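Pilin (Streptococcus pyogenes serotype M1, PDB 3GLD) forms the shaft of the bacterial pilus, its subunits stacked and joined by intermolecular isopeptide bonds, for adhesion to host cells, bacterial aggregation and biofilm formation. Local coordinates at residues A[176-187]-A[216-226]; A[236-247]-A[272-281]. The protein carries 2 engineered substitutions. One frame throughout, in Å; residues are numbered along the deposited sequence.

Contact 1: A[176-187]-A[216-226]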
loop_
_atom_site.group_PDB
_atom_site.type_symbol
_atom_site.label_atom_id
_atom_site.label_comp_id
_atom_site.label_asym_id
_atom_site.label_seq_id
_atom_site.Cartn_x
_atom_site.Cartn_y
_atom_site.Cartn_z
ATOM N N SER A 176 -23.636 17.979 -28.090
ATOM C CA SER A 176 -22.337 18.611 -28.332
ATOM C C SER A 176 -21.933 19.653 -27.263
ATOM O O SER A 176 -20.825 20.202 -27.292
ATOM C CB SER A 176 -22.268 19.179 -29.756
ATOM O OG SER A 176 -23.193 20.251 -29.919
ATOM N N LYS A 177 -22.813 19.872 -26.288
ATOM C CA LYS A 177 -22.542 20.808 -25.220
ATOM C C LYS A 177 -21.523 20.279 -24.185
ATOM O O LYS A 177 -21.578 19.108 -23.775
ATOM C CB LYS A 177 -23.852 21.198 -24.530
ATOM C CG LYS A 177 -23.695 22.157 -23.344
ATOM C CD LYS A 177 -25.026 22.315 -22.639
ATOM C CE LYS A 177 -24.913 23.259 -21.470
ATOM N NZ LYS A 177 -24.584 24.672 -21.893
ATOM N N ASP A 178 -20.586 21.149 -23.811
ATOM C CA ASP A 178 -19.679 20.883 -22.699
ATOM C C ASP A 178 -20.275 21.258 -21.349
ATOM O O ASP A 178 -20.644 22.404 -21.120
ATOM C CB ASP A 178 -18.315 21.519 -22.928
ATOM C CG ASP A 178 -17.363 20.561 -23.609
ATOM O OD1 ASP A 178 -16.928 19.570 -22.972
ATOM O OD2 ASP A 178 -17.084 20.756 -24.798
ATOM N N PHE A 179 -20.405 20.268 -20.461
ATOM C CA PHE A 179 -20.873 20.535 -19.114
ATOM C C PHE A 179 -19.645 20.663 -18.221
ATOM O O PHE A 179 -18.725 19.854 -18.341
ATOM C CB PHE A 179 -21.783 19.409 -18.639
ATOM C CG PHE A 179 -23.069 19.291 -19.421
ATOM C CD1 PHE A 179 -24.253 19.756 -18.877
ATOM C CD2 PHE A 179 -23.091 18.684 -20.684
ATOM C CE1 PHE A 179 -25.451 19.657 -19.577
ATOM C CE2 PHE A 179 -24.281 18.596 -21.394
ATOM C CZ PHE A 179 -25.463 19.083 -20.845
ATOM N N ASN A 180 -19.633 21.672 -17.341
ATOM C CA ASN A 180 -18.520 21.917 -16.422
ATOM C C ASN A 180 -18.593 21.064 -15.152
ATOM O O ASN A 180 -19.664 20.888 -14.576
ATOM C CB ASN A 180 -18.471 23.378 -15.990
ATOM C CG ASN A 180 -18.011 24.318 -17.091
ATOM O OD1 ASN A 180 -17.287 23.938 -18.014
ATOM N ND2 ASN A 180 -18.431 25.572 -16.986
ATOM N N PHE A 181 -17.439 20.598 -14.687
ATOM C CA PHE A 181 -17.393 19.773 -13.478
ATOM C C PHE A 181 -16.217 20.193 -12.588
ATOM O O PHE A 181 -15.217 20.733 -13.078
ATOM C CB PHE A 181 -17.192 18.303 -13.849
ATOM C CG PHE A 181 -18.364 17.648 -14.560
ATOM C CD1 PHE A 181 -19.340 16.963 -13.834
ATOM C CD2 PHE A 181 -18.432 17.625 -15.955
ATOM C CE1 PHE A 181 -20.415 16.330 -14.482
ATOM C CE2 PHE A 181 -19.502 16.999 -16.623
ATOM C CZ PHE A 181 -20.492 16.339 -15.883
ATOM N N GLY A 182 -16.345 19.921 -11.288
ATOM C CA GLY A 182 -15.234 20.020 -10.340
ATOM C C GLY A 182 -15.083 18.704 -9.575
ATOM O O GLY A 182 -16.084 18.065 -9.238
ATOM N N LEU A 183 -13.836 18.283 -9.353
ATOM C CA LEU A 183 -13.531 17.121 -8.529
ATOM C C LEU A 183 -12.560 17.585 -7.452
ATOM O O LEU A 183 -11.533 18.200 -7.761
ATOM C CB LEU A 183 -12.878 15.989 -9.348
ATOM C CG LEU A 183 -12.049 14.914 -8.598
ATOM C CD1 LEU A 183 -12.979 13.899 -7.924
ATOM C CD2 LEU A 183 -11.154 14.209 -9.593
ATOM N N THR A 184 -12.890 17.288 -6.202
ATOM C CA THR A 184 -11.981 17.539 -5.081
ATOM C C THR A 184 -11.760 16.248 -4.308
ATOM O O THR A 184 -12.707 15.634 -3.828
ATOM C CB THR A 184 -12.533 18.609 -4.143
ATOM O OG1 THR A 184 -12.935 19.738 -4.916
ATOM C CG2 THR A 184 -11.475 19.036 -3.114
ATOM N N LEU A 185 -10.499 15.830 -4.255
ATOM C CA LEU A 185 -10.047 14.769 -3.370
ATOM C C LEU A 185 -9.460 15.407 -2.094
ATOM O O LEU A 185 -8.734 16.405 -2.164
ATOM C CB LEU A 185 -8.998 13.927 -4.087
ATOM C CG LEU A 185 -9.278 13.536 -5.546
ATOM C CD1 LEU A 185 -8.012 13.056 -6.184
ATOM C CD2 LEU A 185 -10.357 12.492 -5.673
ATOM N N LYS A 186 -9.792 14.834 -0.934
ATOM C CA LYS A 186 -9.424 15.410 0.362
ATOM C C LYS A 186 -8.224 14.694 0.970
ATOM O O LYS A 186 -8.142 13.465 0.945
ATOM C CB LYS A 186 -10.594 15.361 1.344
ATOM C CG LYS A 186 -11.770 16.282 0.997
ATOM C CD LYS A 186 -12.565 15.777 -0.196
ATOM C CE LYS A 186 -13.466 16.858 -0.760
ATOM N NZ LYS A 186 -14.458 17.320 0.260
ATOM N N ALA A 187 -7.301 15.476 1.522
ATOM C CA ALA A 187 -6.134 14.926 2.207
ATOM C C ALA A 187 -6.541 14.127 3.445
ATOM O O ALA A 187 -7.567 14.397 4.067
ATOM C CB ALA A 187 -5.156 16.060 2.595
ATOM N N ILE A 216 -4.346 16.527 -4.605
ATOM C CA ILE A 216 -5.156 16.313 -3.419
ATOM C C ILE A 216 -5.334 17.663 -2.697
ATOM O O ILE A 216 -4.381 18.437 -2.552
ATOM C CB ILE A 216 -4.521 15.220 -2.494
ATOM C CG1 ILE A 216 -4.461 13.875 -3.224
ATOM C CG2 ILE A 216 -5.313 15.081 -1.201
ATOM C CD1 ILE A 216 -3.829 12.718 -2.391
ATOM N N ASP A 217 -6.580 17.964 -2.327
ATOM C CA ASP A 217 -6.944 19.186 -1.616
ATOM C C ASP A 217 -7.065 20.420 -2.521
ATOM O O ASP A 217 -7.241 21.531 -2.031
ATOM C CB ASP A 217 -5.975 19.454 -0.453
ATOM C CG ASP A 217 -6.543 19.050 0.892
ATOM O OD1 ASP A 217 -7.499 18.247 0.936
ATOM O OD2 ASP A 217 -6.018 19.543 1.919
ATOM N N GLN A 218 -6.963 20.203 -3.834
ATOM C CA GLN A 218 -7.085 21.259 -4.844
ATOM C C GLN A 218 -8.179 20.886 -5.864
ATOM O O GLN A 218 -8.070 19.868 -6.558
ATOM C CB GLN A 218 -5.744 21.455 -5.554
ATOM C CG GLN A 218 -5.709 22.619 -6.551
ATOM C CD GLN A 218 -4.300 22.935 -7.038
ATOM O OE1 GLN A 218 -3.343 22.898 -6.265
ATOM N NE2 GLN A 218 -4.170 23.243 -8.325
ATOM N N LEU A 219 -9.206 21.733 -5.964
ATOM C CA LEU A 219 -10.312 21.538 -6.931
ATOM C C LEU A 219 -9.786 21.303 -8.336
ATOM O O LEU A 219 -8.974 22.072 -8.841
ATOM C CB LEU A 219 -11.278 22.741 -6.918
ATOM C CG LEU A 219 -12.512 22.820 -7.834
ATOM C CD1 LEU A 219 -13.434 21.631 -7.668
ATOM C CD2 LEU A 219 -13.277 24.104 -7.538
ATOM N N TYR A 220 -10.242 20.232 -8.961
ATOM C CA TYR A 220 -9.821 19.912 -10.304
ATOM C C TYR A 220 -10.973 20.205 -11.265
ATOM O O TYR A 220 -12.040 19.601 -11.153
ATOM C CB TYR A 220 -9.440 18.426 -10.377
ATOM C CG TYR A 220 -9.168 17.924 -11.779
ATOM C CD1 TYR A 220 -7.958 18.199 -12.417
ATOM C CD2 TYR A 220 -10.117 17.175 -12.461
ATOM C CE1 TYR A 220 -7.712 17.752 -13.714
ATOM C CE2 TYR A 220 -9.876 16.719 -13.741
ATOM C CZ TYR A 220 -8.678 17.004 -14.356
ATOM O OH TYR A 220 -8.453 16.534 -15.622
ATOM N N HIS A 221 -10.744 21.111 -12.220
ATOM C CA HIS A 221 -11.766 21.485 -13.204
ATOM C C HIS A 221 -11.713 20.623 -14.452
ATOM O O HIS A 221 -10.633 20.350 -14.984
ATOM C CB HIS A 221 -11.619 22.964 -13.616
ATOM C CG HIS A 221 -11.685 23.924 -12.467
ATOM N ND1 HIS A 221 -12.874 24.300 -11.875
ATOM C CD2 HIS A 221 -10.706 24.582 -11.798
ATOM C CE1 HIS A 221 -12.625 25.150 -10.895
ATOM N NE2 HIS A 221 -11.318 25.334 -10.824
ATOM N N PHE A 222 -12.892 20.231 -14.942
ATOM C CA PHE A 222 -12.999 19.470 -16.178
ATOM C C PHE A 222 -14.360 19.631 -16.858
ATOM O O PHE A 222 -15.315 20.129 -16.255
ATOM C CB PHE A 222 -12.650 17.970 -15.981
ATOM C CG PHE A 222 -13.623 17.212 -15.137
ATOM C CD1 PHE A 222 -13.550 17.253 -13.739
ATOM C CD2 PHE A 222 -14.588 16.399 -15.733
ATOM C CE1 PHE A 222 -14.435 16.512 -12.953
ATOM C CE2 PHE A 222 -15.480 15.664 -14.961
ATOM C CZ PHE A 222 -15.416 15.720 -13.569
ATOM N N THR A 223 -14.426 19.201 -18.115
ATOM C CA THR A 223 -15.659 19.288 -18.878
ATOM C C THR A 223 -15.919 17.973 -19.566
ATOM O O THR A 223 -14.983 17.269 -19.946
ATOM C CB THR A 223 -15.613 20.418 -19.962
ATOM O OG1 THR A 223 -14.588 20.125 -20.924
ATOM C CG2 THR A 223 -15.326 21.771 -19.353
ATOM N N LEU A 224 -17.192 17.654 -19.756
ATOM C CA LEU A 224 -17.581 16.471 -20.514
ATOM C C LEU A 224 -18.786 16.774 -21.410
ATOM O O LEU A 224 -19.727 17.425 -20.978
ATOM C CB LEU A 224 -17.965 15.314 -19.575
ATOM C CG LEU A 224 -16.920 14.709 -18.614
ATOM C CD1 LEU A 224 -17.543 13.770 -17.610
ATOM C CD2 LEU A 224 -15.883 14.012 -19.413
ATOM N N LYS A 225 -18.758 16.261 -22.633
ATOM C CA LYS A 225 -19.963 16.175 -23.448
ATOM C C LYS A 225 -20.643 14.816 -23.213
ATOM O O LYS A 225 -20.071 13.929 -22.568
ATOM C CB LYS A 225 -19.622 16.318 -24.942
ATOM C CG LYS A 225 -18.826 17.577 -25.329
ATOM C CD LYS A 225 -18.425 17.497 -26.832
ATOM C CE LYS A 225 -17.736 18.761 -27.364
ATOM N NZ LYS A 225 -16.396 18.989 -26.747
ATOM N N ASP A 226 -21.868 14.653 -23.734
ATOM C CA ASP A 226 -22.512 13.345 -23.774
ATOM C C ASP A 226 -21.545 12.255 -24.238
ATOM O O ASP A 226 -20.836 12.441 -25.234
ATOM C CB ASP A 226 -23.701 13.382 -24.751
ATOM C CG ASP A 226 -24.367 12.030 -24.901
ATOM O OD1 ASP A 226 -24.982 11.570 -23.922
ATOM O OD2 ASP A 226 -24.273 11.428 -25.997
HETATM O O HOH W 1 -23.124 16.990 -24.562
HETATM O O HOH W 2 -14.836 23.287 -14.399
HETATM O O HOH W 3 -8.221 17.203 -5.907
#
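Phe181 and Phe222 are partners in an antiparallel hydrogen-bonded pair, with side chains on the buried side of the sheet. Their rings are nearly parallel, with planes at 8°, but they are slid apart and barely overlap. Phe181 CB lies over one face of the Phe222 ring, but so close that the exact contact is doubtful. The Phe222 ring gets there because its CG sits between the backbone N and the carbonyl carbon (chi1 67°), which folds it over its neighbour. Leu183 CB lies at the edge of the same ring, 4.0 Å from Phe222 CE1. On the other flank Phe181 CE2 meets Leu224 CB at 3.7 Å.

Strands 179-185 and 220-224 form one side of a four-stranded antiparallel sheet in the C-terminal domain. The sheet belongs to an all-beta domain of the kind closed by a Lys-Asn isopeptide bond. Beneath this contact, strands 151-169 and 229-236 pack on Phe181, Leu183 and Leu224. Phe181 also touches Glu245, the residue that promotes the cross-link between Lys166 and Asn290.

The opposite side, with Asn180, Thr223 and His221, is looser and more polar. Asn180 and Thr223 lie side by side, with Asn180 OD1 3.2 Å from Thr223 CG2, while the side-chain ND2 of Asn180 is hydrogen-bonded to Asp246 OD2. Leu219 CD1 rests against the backbone of Gly182, 3.6 Å from Gly182 CA. At one end Asp178 has two partners. Lys225 NZ forms a salt bridge with Asp178 OD2 at 2.7 Å, on the syn side of the carboxylate, and Thr223 OG1 donates to Asp178 OD1 from above its plane. A water links Lys177 O to Asp226 N. At the far end, Asp217 OD1 accepts the backbone N of Ala187 at 2.8 Å.

Contact 2: A[236-247]-A[272-281]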
loop_
_atom_site.group_PDB
_atom_site.type_symbol
_atom_site.label_atom_id
_atom_site.label_comp_id
_atom_site.label_asym_id
_atom_site.label_seq_id
_atom_site.Cartn_x
_atom_site.Cartn_y
_atom_site.Cartn_z
ATOM N N PRO A 236 -6.257 6.423 -4.445
ATOM C CA PRO A 236 -6.047 5.500 -3.334
ATOM C C PRO A 236 -7.326 5.119 -2.586
ATOM O O PRO A 236 -8.309 5.877 -2.573
ATOM C CB PRO A 236 -5.077 6.255 -2.409
ATOM C CG PRO A 236 -4.532 7.401 -3.225
ATOM C CD PRO A 236 -5.587 7.720 -4.244
ATOM N N VAL A 237 -7.296 3.947 -1.944
ATOM C CA VAL A 237 -8.366 3.531 -1.044
ATOM C C VAL A 237 -8.386 4.403 0.213
ATOM O O VAL A 237 -7.329 4.803 0.722
ATOM C CB VAL A 237 -8.199 2.030 -0.627
ATOM C CG1 VAL A 237 -9.339 1.594 0.306
ATOM C CG2 VAL A 237 -8.190 1.126 -1.846
ATOM N N GLY A 238 -9.581 4.691 0.720
ATOM C CA GLY A 238 -9.735 5.480 1.945
ATOM C C GLY A 238 -9.755 6.999 1.784
ATOM O O GLY A 238 -9.685 7.729 2.775
ATOM N N VAL A 239 -9.884 7.478 0.546
ATOM C CA VAL A 239 -9.849 8.917 0.263
ATOM C C VAL A 239 -11.246 9.469 0.045
ATOM O O VAL A 239 -12.026 8.933 -0.762
ATOM C CB VAL A 239 -8.931 9.259 -0.939
ATOM C CG1 VAL A 239 -9.154 10.716 -1.422
ATOM C CG2 VAL A 239 -7.453 9.074 -0.563
ATOM N N ASP A 240 -11.572 10.532 0.768
ATOM C CA ASP A 240 -12.858 11.212 0.561
ATOM C C ASP A 240 -12.827 12.062 -0.687
ATOM O O ASP A 240 -11.778 12.604 -1.055
ATOM C CB ASP A 240 -13.232 12.084 1.758
ATOM C CG ASP A 240 -13.466 11.275 3.007
ATOM O OD1 ASP A 240 -13.370 10.038 2.946
ATOM O OD2 ASP A 240 -13.742 11.872 4.056
ATOM N N TYR A 241 -13.978 12.186 -1.340
ATOM C CA TYR A 241 -14.067 13.038 -2.511
ATOM C C TYR A 241 -15.499 13.508 -2.773
ATOM O O TYR A 241 -16.460 12.922 -2.281
ATOM C CB TYR A 241 -13.461 12.345 -3.746
ATOM C CG TYR A 241 -14.224 11.128 -4.208
ATOM C CD1 TYR A 241 -15.295 11.251 -5.098
ATOM C CD2 TYR A 241 -13.879 9.849 -3.751
ATOM C CE1 TYR A 241 -16.013 10.133 -5.512
ATOM C CE2 TYR A 241 -14.577 8.737 -4.150
ATOM C CZ TYR A 241 -15.647 8.881 -5.039
ATOM O OH TYR A 241 -16.341 7.774 -5.452
ATOM N N VAL A 242 -15.604 14.586 -3.549
ATOM C CA VAL A 242 -16.872 15.112 -4.025
ATOM C C VAL A 242 -16.700 15.416 -5.503
ATOM O O VAL A 242 -15.671 15.980 -5.918
ATOM C CB VAL A 242 -17.256 16.435 -3.307
ATOM C CG1 VAL A 242 -18.680 16.867 -3.706
ATOM C CG2 VAL A 242 -17.176 16.297 -1.788
ATOM N N VAL A 243 -17.697 15.025 -6.294
ATOM C CA VAL A 243 -17.793 15.441 -7.690
ATOM C C VAL A 243 -19.047 16.283 -7.884
ATOM O O VAL A 243 -20.137 15.882 -7.480
ATOM C CB VAL A 243 -17.892 14.251 -8.665
ATOM C CG1 VAL A 243 -17.751 14.740 -10.112
ATOM C CG2 VAL A 243 -16.838 13.176 -8.338
ATOM N N THR A 244 -18.898 17.451 -8.509
ATOM C CA THR A 244 -20.052 18.295 -8.775
ATOM C C THR A 244 -20.018 18.829 -10.205
ATOM O O THR A 244 -18.966 19.228 -10.713
ATOM C CB THR A 244 -20.100 19.510 -7.838
ATOM O OG1 THR A 244 -19.138 20.465 -8.279
ATOM C CG2 THR A 244 -19.808 19.149 -6.413
ATOM N N GLU A 245 -21.178 18.853 -10.841
ATOM C CA GLU A 245 -21.362 19.546 -12.114
ATOM C C GLU A 245 -21.895 20.962 -11.846
ATOM O O GLU A 245 -22.630 21.156 -10.885
ATOM C CB GLU A 245 -22.376 18.757 -12.926
ATOM C CG GLU A 245 -22.705 19.302 -14.309
ATOM C CD GLU A 245 -23.775 18.476 -15.012
ATOM O OE1 GLU A 245 -23.567 17.275 -15.266
ATOM O OE2 GLU A 245 -24.833 19.034 -15.329
ATOM N N ASP A 246 -21.554 21.937 -12.692
ATOM C CA ASP A 246 -22.226 23.258 -12.653
ATOM C C ASP A 246 -23.753 23.111 -12.751
ATOM O O ASP A 246 -24.270 22.080 -13.163
ATOM C CB ASP A 246 -21.749 24.178 -13.799
ATOM C CG ASP A 246 -20.438 24.876 -13.487
ATOM O OD1 ASP A 246 -19.823 24.546 -12.452
ATOM O OD2 ASP A 246 -20.029 25.751 -14.280
ATOM N N ASP A 247 -24.461 24.165 -12.373
ATOM C CA ASP A 247 -25.912 24.185 -12.403
ATOM C C ASP A 247 -26.368 24.636 -13.791
ATOM O O ASP A 247 -25.963 25.699 -14.288
ATOM C CB ASP A 247 -26.422 25.129 -11.312
ATOM C CG ASP A 247 -27.927 25.057 -11.113
ATOM O OD1 ASP A 247 -28.653 24.577 -12.015
ATOM O OD2 ASP A 247 -28.385 25.512 -10.039
ATOM N N ASN A 272 -27.054 18.166 -8.607
ATOM C CA ASN A 272 -25.825 18.269 -9.377
ATOM C C ASN A 272 -24.536 17.886 -8.649
ATOM O O ASN A 272 -23.450 18.154 -9.151
ATOM C CB ASN A 272 -25.695 19.654 -10.021
ATOM C CG ASN A 272 -25.810 20.792 -9.015
ATOM O OD1 ASN A 272 -26.368 21.851 -9.333
ATOM N ND2 ASN A 272 -25.294 20.589 -7.800
ATOM N N SER A 273 -24.672 17.260 -7.483
ATOM C CA SER A 273 -23.522 16.887 -6.658
ATOM C C SER A 273 -23.620 15.500 -6.030
ATOM O O SER A 273 -24.688 15.055 -5.622
ATOM C CB SER A 273 -23.308 17.927 -5.551
ATOM O OG SER A 273 -22.161 17.611 -4.778
ATOM N N THR A 274 -22.480 14.818 -5.952
ATOM C CA THR A 274 -22.371 13.663 -5.068
ATOM C C THR A 274 -22.376 14.191 -3.638
ATOM O O THR A 274 -22.103 15.363 -3.392
ATOM C CB THR A 274 -21.076 12.824 -5.324
ATOM O OG1 THR A 274 -19.900 13.619 -5.063
ATOM C CG2 THR A 274 -21.052 12.315 -6.759
ATOM N N GLU A 275 -22.704 13.330 -2.689
ATOM C CA GLU A 275 -22.336 13.614 -1.311
ATOM C C GLU A 275 -20.829 13.337 -1.187
ATOM O O GLU A 275 -20.180 12.932 -2.155
ATOM C CB GLU A 275 -23.117 12.714 -0.359
ATOM C CG GLU A 275 -24.626 12.888 -0.384
ATOM C CD GLU A 275 -25.337 11.716 0.279
ATOM O OE1 GLU A 275 -24.765 10.594 0.292
ATOM O OE2 GLU A 275 -26.463 11.916 0.788
ATOM N N GLN A 276 -20.261 13.564 -0.008
ATOM C CA GLN A 276 -18.880 13.164 0.219
ATOM C C GLN A 276 -18.785 11.636 0.189
ATOM O O GLN A 276 -19.382 10.949 1.005
ATOM C CB GLN A 276 -18.345 13.740 1.537
ATOM C CG GLN A 276 -16.851 13.497 1.747
ATOM C CD GLN A 276 -16.151 14.674 2.403
ATOM O OE1 GLN A 276 -16.075 15.771 1.834
ATOM N NE2 GLN A 276 -15.626 14.451 3.594
ATOM N N GLU A 277 -18.074 11.114 -0.798
ATOM C CA GLU A 277 -17.865 9.685 -0.912
ATOM C C GLU A 277 -16.494 9.373 -0.342
ATOM O O GLU A 277 -15.609 10.231 -0.377
ATOM C CB GLU A 277 -17.885 9.249 -2.374
ATOM C CG GLU A 277 -19.252 9.128 -3.007
ATOM C CD GLU A 277 -20.171 8.177 -2.278
ATOM O OE1 GLU A 277 -19.750 7.054 -1.931
ATOM O OE2 GLU A 277 -21.336 8.548 -2.062
ATOM N N THR A 278 -16.335 8.148 0.162
ATOM C CA THR A 278 -15.041 7.608 0.595
ATOM C C THR A 278 -14.672 6.430 -0.288
ATOM O O THR A 278 -15.445 5.487 -0.431
ATOM C CB THR A 278 -15.086 7.169 2.064
ATOM O OG1 THR A 278 -15.323 8.320 2.875
ATOM C CG2 THR A 278 -13.774 6.524 2.493
ATOM N N SER A 279 -13.495 6.493 -0.900
ATOM C CA SER A 279 -13.111 5.466 -1.860
ATOM C C SER A 279 -12.844 4.134 -1.158
ATOM O O SER A 279 -12.278 4.105 -0.060
ATOM C CB SER A 279 -11.903 5.897 -2.675
ATOM O OG SER A 279 -10.758 5.997 -1.871
ATOM N N THR A 280 -13.296 3.051 -1.785
ATOM C CA THR A 280 -13.055 1.698 -1.288
ATOM C C THR A 280 -12.210 0.953 -2.315
ATOM O O THR A 280 -11.683 1.558 -3.246
ATOM C CB THR A 280 -14.380 0.926 -1.048
ATOM O OG1 THR A 280 -14.988 0.653 -2.314
ATOM C CG2 THR A 280 -15.331 1.728 -0.189
ATOM N N ASP A 281 -12.056 -0.354 -2.142
ATOM C CA ASP A 281 -11.311 -1.141 -3.103
ATOM C C ASP A 281 -12.100 -1.431 -4.388
ATOM O O ASP A 281 -11.556 -1.982 -5.341
ATOM C CB ASP A 281 -10.788 -2.436 -2.459
ATOM C CG ASP A 281 -11.902 -3.373 -2.033
ATOM O OD1 ASP A 281 -13.050 -2.928 -1.791
ATOM O OD2 ASP A 281 -11.626 -4.580 -1.928
#
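Ser279 OG reaches into the turn formed by Pro236 to Val239. It donates to Pro236 O at 2.6 Å, in the carbonyl plane and on a lone pair. It also accepts Val239 N at 3.0 Å, so one hydroxyl joins both ends of this type II turn. The position of OG between the backbone N and carbonyl carbon of Ser279 (chi1 67°) aims it there. Backbone bonds from Gly238 N to Ser279 O and from Ser279 N to Val239 O brace it.

Next along, Thr278 OG1 donates to Asp240 OD1 at 2.6 Å, from above the carboxylate plane. The two side chains lie side by side. Gln276 NE2 adds a weak bond to Asp240 OD2, and Gln276 OE1 is held by Lys186. On the other face, Glu277 CB sits over the ring of Tyr241, 3.8 Å from its centroid, in a CH-pi contact. The Glu277 carboxylate makes a salt bridge with Lys267.

Beyond Glu277 the pairing slips by one residue. Thr274 OG1 replaces a backbone acceptor for Val243 N, at 2.9 Å, and itself donates to Glu275 O. Asn272 O then receives Glu245 N at 2.9 Å. This bond helps fix the backbone of Glu245, whose side chain is hydrogen-bonded to Lys166. Segment 272-281, with its short strand 277-278, forms an irregular sheet edge within this chain, in an all-beta pilin domain, paired with the strand that carries the glutamate promoting the Lys166-Asn290 isopeptide bond.

Overall arrangement
Both contacts lie in the C-terminal domain and follow one another along the chain without nesting or crossing. After the long strand 151-169, the chain enters 176-187. It then makes the hairpin strands 196-202 and 210-215 before 216-226 returns to close contact 1. Strand 229-236 leads on into 236-247. Strands 254-261 and 267-270 follow, and 272-281 closes contact 2. Strands 179-185 and 240-245 are neighbours, so the two contacts join into one four-stranded sheet with 220-224 and 277-278 at its edges. Gly182 N bonds to Thr244 O across that seam. The last strand, 284-291, carries Asn290 back beside 151-169.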